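Local structure of capsid protein (Penaeus vannamei nodavirus, 5YKZ) at residues G55-L59 against K106-T110; G66-I70 against S82-K86; T6-V10 against I114-S119; A25-T31 against T94-V100. The protein builds the virus shell, with this fragment, its P-domain, pairing with a second copy to form the dimeric spike. All coordinates share one frame; numbering follows the deposited sequence.

Contact 1 (G55-L59 against K106-T110); sequences GIYIL and KKQTT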
loop_
_atom_site.group_PDB
_atom_site.type_symbol
_atom_site.label_atom_id
_atom_site.label_comp_id
_atom_site.label_asym_id
_atom_site.label_seq_id
_atom_site.Cartn_x
_atom_site.Cartn_y
_atom_site.Cartn_z
ATOM N N GLY B 55 -15.931 -3.739 -16.815
ATOM C CA GLY B 55 -16.228 -3.007 -15.594
ATOM C C GLY B 55 -15.004 -2.821 -14.724
ATOM O O GLY B 55 -13.961 -3.427 -14.920
ATOM N N ILE B 56 -15.135 -1.903 -13.793
ATOM C CA ILE B 56 -14.022 -1.426 -12.975
ATOM C C ILE B 56 -14.090 -2.098 -11.577
ATOM O O ILE B 56 -15.111 -2.001 -10.904
ATOM C CB ILE B 56 -14.050 0.038 -12.865
ATOM C CG1 ILE B 56 -14.091 0.774 -14.263
ATOM C CG2 ILE B 56 -12.807 0.542 -12.087
ATOM C CD1 ILE B 56 -14.389 2.272 -14.153
ATOM N N TYR B 57 -12.962 -2.634 -11.126
ATOM C CA TYR B 57 -12.775 -3.079 -9.738
ATOM C C TYR B 57 -12.651 -1.821 -8.890
ATOM O O TYR B 57 -11.669 -1.059 -9.053
ATOM C CB TYR B 57 -11.535 -3.930 -9.613
ATOM C CG TYR B 57 -11.334 -4.486 -8.221
ATOM C CD1 TYR B 57 -10.751 -3.769 -7.238
ATOM C CD2 TYR B 57 -11.747 -5.756 -7.907
ATOM C CE1 TYR B 57 -10.625 -4.259 -5.946
ATOM C CE2 TYR B 57 -11.587 -6.303 -6.661
ATOM C CZ TYR B 57 -11.048 -5.506 -5.656
ATOM O OH TYR B 57 -10.905 -5.989 -4.361
ATOM N N ILE B 58 -13.609 -1.567 -7.978
ATOM C CA ILE B 58 -13.597 -0.470 -7.053
ATOM C C ILE B 58 -13.998 -0.959 -5.700
ATOM O O ILE B 58 -15.173 -1.355 -5.499
ATOM C CB ILE B 58 -14.576 0.659 -7.492
ATOM C CG1 ILE B 58 -14.304 1.137 -8.945
ATOM C CG2 ILE B 58 -14.425 1.842 -6.546
ATOM C CD1 ILE B 58 -15.232 2.222 -9.467
ATOM N N LEU B 59 -13.058 -0.942 -4.779
ATOM C CA LEU B 59 -13.279 -1.382 -3.410
ATOM C C LEU B 59 -13.087 -0.219 -2.492
ATOM O O LEU B 59 -12.069 0.551 -2.660
ATOM C CB LEU B 59 -12.329 -2.528 -3.079
ATOM C CG LEU B 59 -12.404 -3.056 -1.635
ATOM C CD1 LEU B 59 -12.103 -4.511 -1.564
ATOM C CD2 LEU B 59 -11.389 -2.307 -0.744
ATOM N N LYS B 106 -16.474 -8.227 -10.272
ATOM C CA LYS B 106 -15.027 -8.076 -10.319
ATOM C C LYS B 106 -14.476 -8.907 -9.177
ATOM O O LYS B 106 -14.443 -8.445 -8.030
ATOM C CB LYS B 106 -14.638 -6.600 -10.224
ATOM C CG LYS B 106 -15.288 -5.702 -11.244
ATOM C CD LYS B 106 -14.958 -6.066 -12.682
ATOM C CE LYS B 106 -13.490 -5.896 -12.982
ATOM N NZ LYS B 106 -13.226 -6.118 -14.417
ATOM N N LYS B 107 -14.106 -10.139 -9.486
ATOM C CA LYS B 107 -13.753 -11.128 -8.475
ATOM C C LYS B 107 -12.256 -11.217 -8.212
ATOM O O LYS B 107 -11.761 -12.210 -7.637
ATOM C CB LYS B 107 -14.274 -12.545 -8.870
ATOM C CG LYS B 107 -15.743 -12.675 -9.164
ATOM C CD LYS B 107 -16.481 -12.221 -7.943
ATOM C CE LYS B 107 -18.024 -12.605 -8.051
ATOM N NZ LYS B 107 -18.814 -11.990 -6.991
ATOM N N GLN B 108 -11.518 -10.182 -8.654
ATOM C CA GLN B 108 -10.070 -10.130 -8.447
ATOM C C GLN B 108 -9.796 -10.123 -6.938
ATOM O O GLN B 108 -10.639 -9.828 -6.119
ATOM C CB GLN B 108 -9.489 -8.866 -9.099
ATOM C CG GLN B 108 -9.514 -8.938 -10.614
ATOM C CD GLN B 108 -10.851 -8.625 -11.277
ATOM O OE1 GLN B 108 -11.760 -8.161 -10.621
ATOM N NE2 GLN B 108 -10.950 -8.948 -12.577
ATOM N N THR B 109 -8.543 -10.428 -6.582
ATOM C CA THR B 109 -8.104 -10.529 -5.207
ATOM C C THR B 109 -7.223 -9.369 -4.853
ATOM O O THR B 109 -6.165 -9.144 -5.483
ATOM C CB THR B 109 -7.345 -11.827 -4.969
ATOM O OG1 THR B 109 -8.208 -12.958 -5.245
ATOM C CG2 THR B 109 -6.931 -11.964 -3.521
ATOM N N THR B 110 -7.648 -8.625 -3.842
ATOM C CA THR B 110 -6.818 -7.549 -3.268
ATOM C C THR B 110 -6.827 -7.777 -1.767
ATOM O O THR B 110 -7.547 -8.622 -1.240
ATOM C CB THR B 110 -7.294 -6.174 -3.649
ATOM O OG1 THR B 110 -8.500 -5.856 -2.978
ATOM C CG2 THR B 110 -7.449 -6.021 -5.153
#

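Contact 2 (G66-I70 against S82-K86); sequences GEGTI and SGFIK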
loop_
_atom_site.group_PDB
_atom_site.type_symbol
_atom_site.label_atom_id
_atom_site.label_comp_id
_atom_site.label_asym_id
_atom_site.label_seq_id
_atom_site.Cartn_x
_atom_site.Cartn_y
_atom_site.Cartn_z
ATOM N N GLY B 66 -12.965 3.023 13.928
ATOM C CA GLY B 66 -11.548 3.373 13.676
ATOM C C GLY B 66 -11.393 4.468 12.684
ATOM O O GLY B 66 -12.392 5.115 12.349
ATOM N N GLU B 67 -10.178 4.723 12.233
ATOM C CA GLU B 67 -9.893 5.864 11.415
ATOM C C GLU B 67 -9.417 5.440 10.037
ATOM O O GLU B 67 -8.779 4.356 9.869
ATOM C CB GLU B 67 -8.858 6.749 12.085
ATOM C CG GLU B 67 -9.365 7.283 13.426
ATOM C CD GLU B 67 -9.273 6.285 14.550
ATOM O OE1 GLU B 67 -10.205 6.109 15.296
ATOM O OE2 GLU B 67 -8.202 5.608 14.672
ATOM N N GLY B 68 -9.692 6.229 9.031
ATOM C CA GLY B 68 -9.262 6.046 7.723
ATOM C C GLY B 68 -10.149 5.180 6.848
ATOM O O GLY B 68 -11.093 4.559 7.331
ATOM N N THR B 69 -9.830 5.208 5.580
ATOM C CA THR B 69 -10.512 4.455 4.535
ATOM C C THR B 69 -9.447 3.928 3.563
ATOM O O THR B 69 -8.604 4.721 3.132
ATOM C CB THR B 69 -11.454 5.301 3.714
ATOM O OG1 THR B 69 -12.487 5.863 4.602
ATOM C CG2 THR B 69 -12.214 4.567 2.592
ATOM N N ILE B 70 -9.508 2.662 3.186
ATOM C CA ILE B 70 -8.700 2.138 2.052
ATOM C C ILE B 70 -9.518 2.210 0.805
ATOM O O ILE B 70 -10.678 1.782 0.788
ATOM C CB ILE B 70 -8.195 0.708 2.366
ATOM C CG1 ILE B 70 -7.081 0.812 3.349
ATOM C CG2 ILE B 70 -7.753 0.058 1.106
ATOM C CD1 ILE B 70 -6.565 -0.551 3.855
ATOM N N SER B 82 -4.768 3.577 -2.173
ATOM C CA SER B 82 -4.338 4.550 -1.182
ATOM C C SER B 82 -5.181 4.414 0.084
ATOM O O SER B 82 -6.177 3.638 0.137
ATOM C CB SER B 82 -4.482 5.929 -1.764
ATOM O OG SER B 82 -3.675 6.849 -1.009
ATOM N N GLY B 83 -4.812 5.190 1.068
ATOM C CA GLY B 83 -5.437 5.154 2.373
ATOM C C GLY B 83 -4.832 4.187 3.307
ATOM O O GLY B 83 -4.262 3.191 2.886
ATOM N N PHE B 84 -4.984 4.480 4.593
ATOM C CA PHE B 84 -4.515 3.593 5.614
ATOM C C PHE B 84 -5.464 3.677 6.775
ATOM O O PHE B 84 -6.009 4.780 7.103
ATOM C CB PHE B 84 -3.067 3.901 6.054
ATOM C CG PHE B 84 -2.741 5.363 6.286
ATOM C CD1 PHE B 84 -2.875 5.980 7.484
ATOM C CD2 PHE B 84 -2.206 6.111 5.275
ATOM C CE1 PHE B 84 -2.558 7.285 7.678
ATOM C CE2 PHE B 84 -1.822 7.380 5.474
ATOM C CZ PHE B 84 -2.031 7.992 6.609
ATOM N N ILE B 85 -5.761 2.566 7.379
ATOM C CA ILE B 85 -6.735 2.420 8.470
ATOM C C ILE B 85 -6.019 2.203 9.767
ATOM O O ILE B 85 -5.086 1.387 9.863
ATOM C CB ILE B 85 -7.673 1.222 8.156
ATOM C CG1 ILE B 85 -8.613 1.583 7.057
ATOM C CG2 ILE B 85 -8.425 0.810 9.429
ATOM C CD1 ILE B 85 -9.385 0.409 6.460
ATOM N N LYS B 86 -6.430 2.885 10.809
ATOM C CA LYS B 86 -6.035 2.626 12.173
ATOM C C LYS B 86 -7.224 2.015 12.869
ATOM O O LYS B 86 -8.311 2.577 12.856
ATOM C CB LYS B 86 -5.606 3.904 12.876
ATOM C CG LYS B 86 -5.261 3.820 14.342
ATOM C CD LYS B 86 -4.292 2.746 14.771
ATOM C CE LYS B 86 -2.974 3.064 14.186
ATOM N NZ LYS B 86 -2.393 4.350 14.566
#

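Contact 3 (T6-V10 against I114-S119); sequences TDVRV and IIAATS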
loop_
_atom_site.group_PDB
_atom_site.type_symbol
_atom_site.label_atom_id
_atom_site.label_comp_id
_atom_site.label_asym_id
_atom_site.label_seq_id
_atom_site.Cartn_x
_atom_site.Cartn_y
_atom_site.Cartn_z
ATOM N N THR B 6 9.462 -0.388 19.752
ATOM C CA THR B 6 10.522 0.269 18.931
ATOM C C THR B 6 10.619 -0.065 17.453
ATOM O O THR B 6 10.922 0.852 16.608
ATOM C CB THR B 6 11.915 0.250 19.675
ATOM O OG1 THR B 6 12.129 -0.992 20.483
ATOM C CG2 THR B 6 12.015 1.496 20.564
ATOM N N ASP B 7 10.172 -1.257 17.086
ATOM C CA ASP B 7 10.266 -1.778 15.699
ATOM C C ASP B 7 8.810 -2.012 15.200
ATOM O O ASP B 7 7.869 -1.878 15.948
ATOM C CB ASP B 7 11.130 -3.054 15.645
ATOM C CG ASP B 7 11.603 -3.420 14.257
ATOM O OD1 ASP B 7 12.214 -4.568 14.179
ATOM O OD2 ASP B 7 11.470 -2.717 13.274
ATOM N N VAL B 8 8.703 -2.220 13.910
ATOM C CA VAL B 8 7.443 -2.378 13.217
ATOM C C VAL B 8 7.554 -3.514 12.264
ATOM O O VAL B 8 8.582 -3.710 11.663
ATOM C CB VAL B 8 7.119 -1.015 12.596
ATOM C CG1 VAL B 8 8.171 -0.410 11.755
ATOM C CG2 VAL B 8 5.920 -1.119 11.749
ATOM N N ARG B 9 6.491 -4.270 12.094
ATOM C CA ARG B 9 6.492 -5.360 11.175
ATOM C C ARG B 9 5.129 -5.564 10.580
ATOM O O ARG B 9 4.140 -5.068 11.115
ATOM C CB ARG B 9 6.946 -6.626 11.921
ATOM C CG ARG B 9 6.034 -7.072 13.011
ATOM C CD ARG B 9 6.522 -8.375 13.736
ATOM N NE ARG B 9 5.393 -9.192 14.073
ATOM C CZ ARG B 9 4.972 -10.255 13.357
ATOM N NH1 ARG B 9 5.605 -10.676 12.235
ATOM N NH2 ARG B 9 3.906 -10.892 13.782
ATOM N N VAL B 10 5.075 -6.310 9.511
ATOM C CA VAL B 10 3.792 -6.834 8.978
ATOM C C VAL B 10 3.476 -8.064 9.750
ATOM O O VAL B 10 4.212 -9.079 9.563
ATOM C CB VAL B 10 3.848 -7.097 7.472
ATOM C CG1 VAL B 10 2.513 -7.680 7.032
ATOM C CG2 VAL B 10 4.034 -5.764 6.803
ATOM N N ILE B 114 -1.395 -5.940 7.744
ATOM C CA ILE B 114 -1.683 -5.558 9.122
ATOM C C ILE B 114 -0.360 -5.293 9.794
ATOM O O ILE B 114 0.472 -6.206 9.955
ATOM C CB ILE B 114 -2.448 -6.629 9.860
ATOM C CG1 ILE B 114 -3.710 -7.059 9.081
ATOM C CG2 ILE B 114 -2.741 -6.149 11.274
ATOM C CD1 ILE B 114 -4.573 -8.026 9.841
ATOM N N ILE B 115 -0.106 -4.054 10.112
ATOM C CA ILE B 115 1.188 -3.537 10.584
ATOM C C ILE B 115 1.068 -3.282 12.060
ATOM O O ILE B 115 0.119 -2.752 12.560
ATOM C CB ILE B 115 1.551 -2.257 9.866
ATOM C CG1 ILE B 115 1.584 -2.518 8.382
ATOM C CG2 ILE B 115 2.902 -1.766 10.350
ATOM C CD1 ILE B 115 1.586 -1.360 7.526
ATOM N N ALA B 116 2.090 -3.815 12.778
ATOM C CA ALA B 116 2.123 -3.876 14.228
ATOM C C ALA B 116 3.453 -3.371 14.775
ATOM O O ALA B 116 4.503 -3.636 14.181
ATOM C CB ALA B 116 1.923 -5.350 14.661
ATOM N N ALA B 117 3.369 -2.800 15.946
ATOM C CA ALA B 117 4.574 -2.604 16.697
ATOM C C ALA B 117 5.117 -3.904 17.245
ATOM O O ALA B 117 4.371 -4.791 17.602
ATOM C CB ALA B 117 4.263 -1.717 17.863
ATOM N N THR B 118 6.429 -3.969 17.342
ATOM C CA THR B 118 7.171 -5.090 17.929
ATOM C C THR B 118 8.475 -4.555 18.526
ATOM O O THR B 118 8.772 -3.379 18.480
ATOM C CB THR B 118 7.453 -6.093 16.803
ATOM O OG1 THR B 118 7.982 -7.347 17.318
ATOM C CG2 THR B 118 8.407 -5.598 15.721
ATOM N N SER B 119 9.214 -5.455 19.156
ATOM C CA SER B 119 10.578 -5.156 19.679
ATOM C C SER B 119 11.635 -5.115 18.591
ATOM O O SER B 119 12.685 -4.535 18.873
ATOM C CB SER B 119 10.955 -6.269 20.616
ATOM O OG SER B 119 10.860 -7.497 19.922
#

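Contact 4 (A25-T31 against T94-V100); sequences AEIQTVT and TFDLSVV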
loop_
_atom_site.group_PDB
_atom_site.type_symbol
_atom_site.label_atom_id
_atom_site.label_comp_id
_atom_site.label_asym_id
_atom_site.label_seq_id
_atom_site.Cartn_x
_atom_site.Cartn_y
_atom_site.Cartn_z
ATOM N N ALA B 25 -22.428 -2.887 1.073
ATOM C CA ALA B 25 -21.248 -3.144 1.967
ATOM C C ALA B 25 -21.484 -4.389 2.841
ATOM O O ALA B 25 -22.679 -4.655 3.213
ATOM C CB ALA B 25 -21.057 -1.997 2.852
ATOM N N GLU B 26 -20.499 -5.206 3.070
ATOM C CA GLU B 26 -20.571 -6.335 3.981
ATOM C C GLU B 26 -19.511 -6.131 5.068
ATOM O O GLU B 26 -18.478 -5.454 4.895
ATOM C CB GLU B 26 -20.236 -7.616 3.203
ATOM C CG GLU B 26 -21.256 -8.047 2.159
ATOM C CD GLU B 26 -20.908 -9.292 1.374
ATOM O OE1 GLU B 26 -19.993 -10.105 1.826
ATOM O OE2 GLU B 26 -21.577 -9.629 0.338
ATOM N N ILE B 27 -19.655 -6.854 6.155
ATOM C CA ILE B 27 -18.608 -6.949 7.181
ATOM C C ILE B 27 -17.595 -7.959 6.813
ATOM O O ILE B 27 -17.891 -9.073 6.383
ATOM C CB ILE B 27 -19.270 -7.317 8.551
ATOM C CG1 ILE B 27 -20.247 -6.246 9.029
ATOM C CG2 ILE B 27 -18.197 -7.605 9.551
ATOM C CD1 ILE B 27 -19.537 -4.983 9.432
ATOM N N GLN B 28 -16.314 -7.579 6.991
ATOM C CA GLN B 28 -15.191 -8.461 7.042
ATOM C C GLN B 28 -14.694 -8.412 8.439
ATOM O O GLN B 28 -14.244 -7.388 8.936
ATOM C CB GLN B 28 -14.081 -8.032 6.057
ATOM C CG GLN B 28 -12.879 -8.842 6.243
ATOM C CD GLN B 28 -11.907 -8.761 5.067
ATOM O OE1 GLN B 28 -12.130 -8.065 4.067
ATOM N NE2 GLN B 28 -10.768 -9.421 5.205
ATOM N N THR B 29 -14.722 -9.533 9.129
ATOM C CA THR B 29 -14.156 -9.711 10.455
ATOM C C THR B 29 -12.804 -10.209 10.354
ATOM O O THR B 29 -12.507 -11.272 9.735
ATOM C CB THR B 29 -15.065 -10.641 11.309
ATOM O OG1 THR B 29 -16.344 -10.082 11.411
ATOM C CG2 THR B 29 -14.514 -10.873 12.705
ATOM N N VAL B 30 -11.821 -9.512 10.928
ATOM C CA VAL B 30 -10.435 -9.914 10.995
ATOM C C VAL B 30 -10.174 -10.433 12.408
ATOM O O VAL B 30 -10.495 -9.762 13.376
ATOM C CB VAL B 30 -9.529 -8.720 10.662
ATOM C CG1 VAL B 30 -8.107 -9.092 10.739
ATOM C CG2 VAL B 30 -9.865 -8.162 9.268
ATOM N N THR B 31 -9.579 -11.630 12.475
ATOM C CA THR B 31 -9.343 -12.303 13.725
ATOM C C THR B 31 -7.900 -12.654 13.919
ATOM O O THR B 31 -7.034 -12.500 13.075
ATOM C CB THR B 31 -10.192 -13.633 13.720
ATOM O OG1 THR B 31 -9.664 -14.542 12.775
ATOM C CG2 THR B 31 -11.667 -13.385 13.457
ATOM N N THR B 94 -10.115 -9.210 17.625
ATOM C CA THR B 94 -10.804 -9.043 16.364
ATOM C C THR B 94 -11.160 -7.639 16.121
ATOM O O THR B 94 -11.322 -6.818 17.003
ATOM C CB THR B 94 -12.098 -9.921 16.229
ATOM O OG1 THR B 94 -13.259 -9.224 16.726
ATOM C CG2 THR B 94 -11.862 -11.302 16.825
ATOM N N PHE B 95 -11.380 -7.302 14.814
ATOM C CA PHE B 95 -12.027 -6.086 14.422
ATOM C C PHE B 95 -12.795 -6.287 13.158
ATOM O O PHE B 95 -12.514 -7.205 12.380
ATOM C CB PHE B 95 -11.049 -4.891 14.258
ATOM C CG PHE B 95 -10.018 -5.113 13.148
ATOM C CD1 PHE B 95 -10.337 -4.816 11.832
ATOM C CD2 PHE B 95 -8.695 -5.468 13.420
ATOM C CE1 PHE B 95 -9.418 -4.957 10.829
ATOM C CE2 PHE B 95 -7.747 -5.612 12.402
ATOM C CZ PHE B 95 -8.122 -5.365 11.098
ATOM N N ASP B 96 -13.773 -5.463 12.927
ATOM C CA ASP B 96 -14.583 -5.495 11.743
ATOM C C ASP B 96 -14.357 -4.348 10.804
ATOM O O ASP B 96 -14.186 -3.198 11.225
ATOM C CB ASP B 96 -16.097 -5.485 12.100
ATOM C CG ASP B 96 -16.613 -6.717 12.747
ATOM O OD1 ASP B 96 -15.972 -7.715 12.743
ATOM O OD2 ASP B 96 -17.771 -6.653 13.229
ATOM N N LEU B 97 -14.326 -4.621 9.512
ATOM C CA LEU B 97 -14.321 -3.646 8.438
ATOM C C LEU B 97 -15.644 -3.665 7.713
ATOM O O LEU B 97 -16.242 -4.745 7.576
ATOM C CB LEU B 97 -13.207 -3.924 7.439
ATOM C CG LEU B 97 -11.803 -3.999 7.971
ATOM C CD1 LEU B 97 -10.846 -4.338 6.820
ATOM C CD2 LEU B 97 -11.369 -2.738 8.637
ATOM N N SER B 98 -16.033 -2.575 7.181
ATOM C CA SER B 98 -17.131 -2.482 6.211
ATOM C C SER B 98 -16.519 -2.434 4.812
ATOM O O SER B 98 -15.684 -1.482 4.591
ATOM C CB SER B 98 -17.915 -1.260 6.465
ATOM O OG SER B 98 -18.921 -1.034 5.498
ATOM N N VAL B 99 -16.799 -3.320 3.921
ATOM C CA VAL B 99 -16.135 -3.419 2.607
ATOM C C VAL B 99 -17.181 -3.410 1.550
ATOM O O VAL B 99 -18.197 -4.125 1.637
ATOM C CB VAL B 99 -15.353 -4.725 2.529
ATOM C CG1 VAL B 99 -14.664 -4.778 1.162
ATOM C CG2 VAL B 99 -14.310 -4.871 3.619
ATOM N N VAL B 100 -17.019 -2.575 0.549
ATOM C CA VAL B 100 -17.978 -2.447 -0.513
ATOM C C VAL B 100 -17.301 -2.467 -1.856
ATOM O O VAL B 100 -16.232 -1.819 -2.050
ATOM C CB VAL B 100 -18.851 -1.194 -0.364
ATOM C CG1 VAL B 100 -18.066 0.024 -0.344
ATOM C CG2 VAL B 100 -20.003 -1.160 -1.404
#

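Contact 1 (G55-L59 against K106-T110)
Tyr57 carries its CG anti to the backbone N (chi1 -177°), which sends the phenol along the loop 106-110, while Lys106 is bent at chi2 (-61°) and again at chi3 (-64°) and curls back over the backbone of Gly55 and Ile56. Lys106 CB lies 3.8 Å from Tyr57 CD2, and Lys106 CG settles 3.7 Å from Ile56 O. The end of the chain then drops onto Gly55: Lys106 NZ donates to Gly55 O at 2.8 Å from above the carbonyl plane rather than on a lone pair. The same ammonium bonds Phe50 O and forms a salt bridge with Glu53, so several acceptors fix it. Here the loop joining strands 95-101 and 111-118 of a jelly-roll fold closes over the start of strand 58-63. Gln108 runs past the tyrosine in the reverse direction, its amide plane almost perpendicular to the ring; Gln108 OE1 is buried 3.6 Å from Tyr57 CD2 with no polar partner, whereas Gln108 NE2 bonds Glu53. At the far end of the ring, Tyr57 OH and Thr110 OG1 share a 2.8 Å hydrogen bond, and Thr110 CG2 rests 3.7 Å from Tyr57 CZ.

Contact 2 (G66-I70 against S82-K86)
Glu67 and Lys86 form the one regular bridge here, an antiparallel hydrogen-bonded pair in which Glu67 N reaches Lys86 O at 2.9 Å and Lys86 N returns a bond to Glu67 O. From Gly68 to Ile70, opposite Gly83 to Ile85, the regular pairing of this beta hairpin is interrupted, and the backbones instead press together through CA-H...O contacts. Ile85 CA comes to 3.1 Å from Glu67 O, and Gly83 CA to 3.3 Å from Thr69 O. A straighter approach, 163° at the hydrogen, joins Gly68 CA to Phe84 O. Gly68 and Gly83 each have positive phi (88° and 89°), and their bare alpha carbons let the chains lie this close. On the buried side Ile70 and Ile85 cross at about a right angle, with Ile70 CG1 3.9 Å from Ile85 CD1. The Glu67 side is looser and more exposed, although the second subunit approaches Lys86: Glu67 OE2 lies 3.5 Å from Lys86 CG, yet 5.9 Å separates it from Lys86 NZ, so these charges do not meet. The lysine, bent at three torsions, instead donates to Val8 O and salt-bridges Asp7, both of the second subunit. Within the jelly roll, strand 38-48 flanks this hairpin beside strand 79-88 and strand 58-63 beside strand 66-73; Ile85 packs on Leu41 of the former and Pro63 of the latter.

Contact 3 (T6-V10 against I114-S119)
Strands 7-10 and 114-118 run antiparallel, their axes 4.4 Å apart at closest approach and their directions 144° apart, and so join the first and last strands of the jelly roll. Asp7 with Thr118 and Arg9 with Ala116 are hydrogen-bonded pairs; Val8 with Ala117 and Val10 with Ile115 are the non-hydrogen-bonded pairs among them. At the chain ends Thr6 and Asp7 both face Thr118 in a classic beta bulge: Thr118 O accepts Asp7 N at 2.9 Å and, weakly, Thr6 N at 3.3 Å. The return bond is also oblique: Thr118 N meets Asp7 O from 52° out of the carbonyl plane, whereas both Arg9-Ala116 bonds run nearly straight down their carbonyls. On the Asp7 and Arg9 face, Thr118 holds OG1 anti to the backbone N (chi1 -170°), which lays its methyl CG2 3.7 Å from Asp7 CB and 3.9 Å from Arg9 CG. The arginine side chain crosses that of Thr118 at about a right angle before its guanidinium pairs with Asp11. The carboxylate of Asp7 weakly accepts Val8 N and makes a salt bridge to Lys86 of the second subunit. On the face of Val8, Ile115 and Ala117, Ala117 packs on Ala117 of that subunit. Val8 and Ile115 lie side by side, pointing the same way, and Val8 CG2 touches Ile115 CG2 at 3.4 Å, tighter than usual van der Waals contact.

Contact 4 (A25-T31 against T94-V100)
Val30 sits over one face of the Phe95 ring in a CH-pi contact, its CB 3.8 Å from the ring centroid and 17° off the normal, displaced toward the rim. The two valine methyls straddle the CZ end of the ring, CG1 near CZ and CE2, and CG2 3.6 Å from Phe95 CE1, while Leu97 CG lies in plane at the edge. Phe95 places its CG between its own backbone N and carbonyl carbon (chi1 63°), and from there the ring runs alongside the valine. A second flat group is the carboxylate of Asp96, on the side of the sheet shared with Ile27 and Thr29. Thr29 OG1 donates to Asp96 OD1 at 2.7 Å from 44° above the carboxylate plane, and Ile27 CG2 rests 3.7 Å from Asp96 CG. The amide of Gln28 leads inward on an extended chain; Gln28 OE1 passes 3.9 Å from Val99 CG2, and both polar atoms of the amide are satisfied, OE1 by Ile17 N and NE2 by Asn15 O. Between these two faces the backbones are regular antiparallel partners, with reciprocal backbone bonds linking Glu26 to Val99, Gln28 to Leu97 and Val30 to Phe95. The inward residues cross the jelly-roll interior: Gln28, Val30 and Leu97 meet Phe112 of strand 111-118, and Phe95 reaches Leu41 of strand 38-48. Strand 26-30 forms an outer margin of the sheet within the chain, and strand 95-101 lies between it and strand 58-63.

How the contacts relate
From the N terminus, the chain opens contact 3 with its first strand and closes it only at the C terminus, so contacts 1, 2 and 4 all nest inside that loop. Residues 25-31 open contact 4, 55-59 open contact 1, and the short hairpin of contact 2 closes within both. Residues 94-100 then complete contact 4 before 106-110 complete contact 1, so these two cross along the chain; they also touch, Leu59 CD1 packing on Val99 CG1 at 3.8 Å. Contacts 3 and 4 meet inside the jelly roll through Ile114 and Val30. Contacts 2 and 3, with centres about 17 Å apart, both face the second subunit.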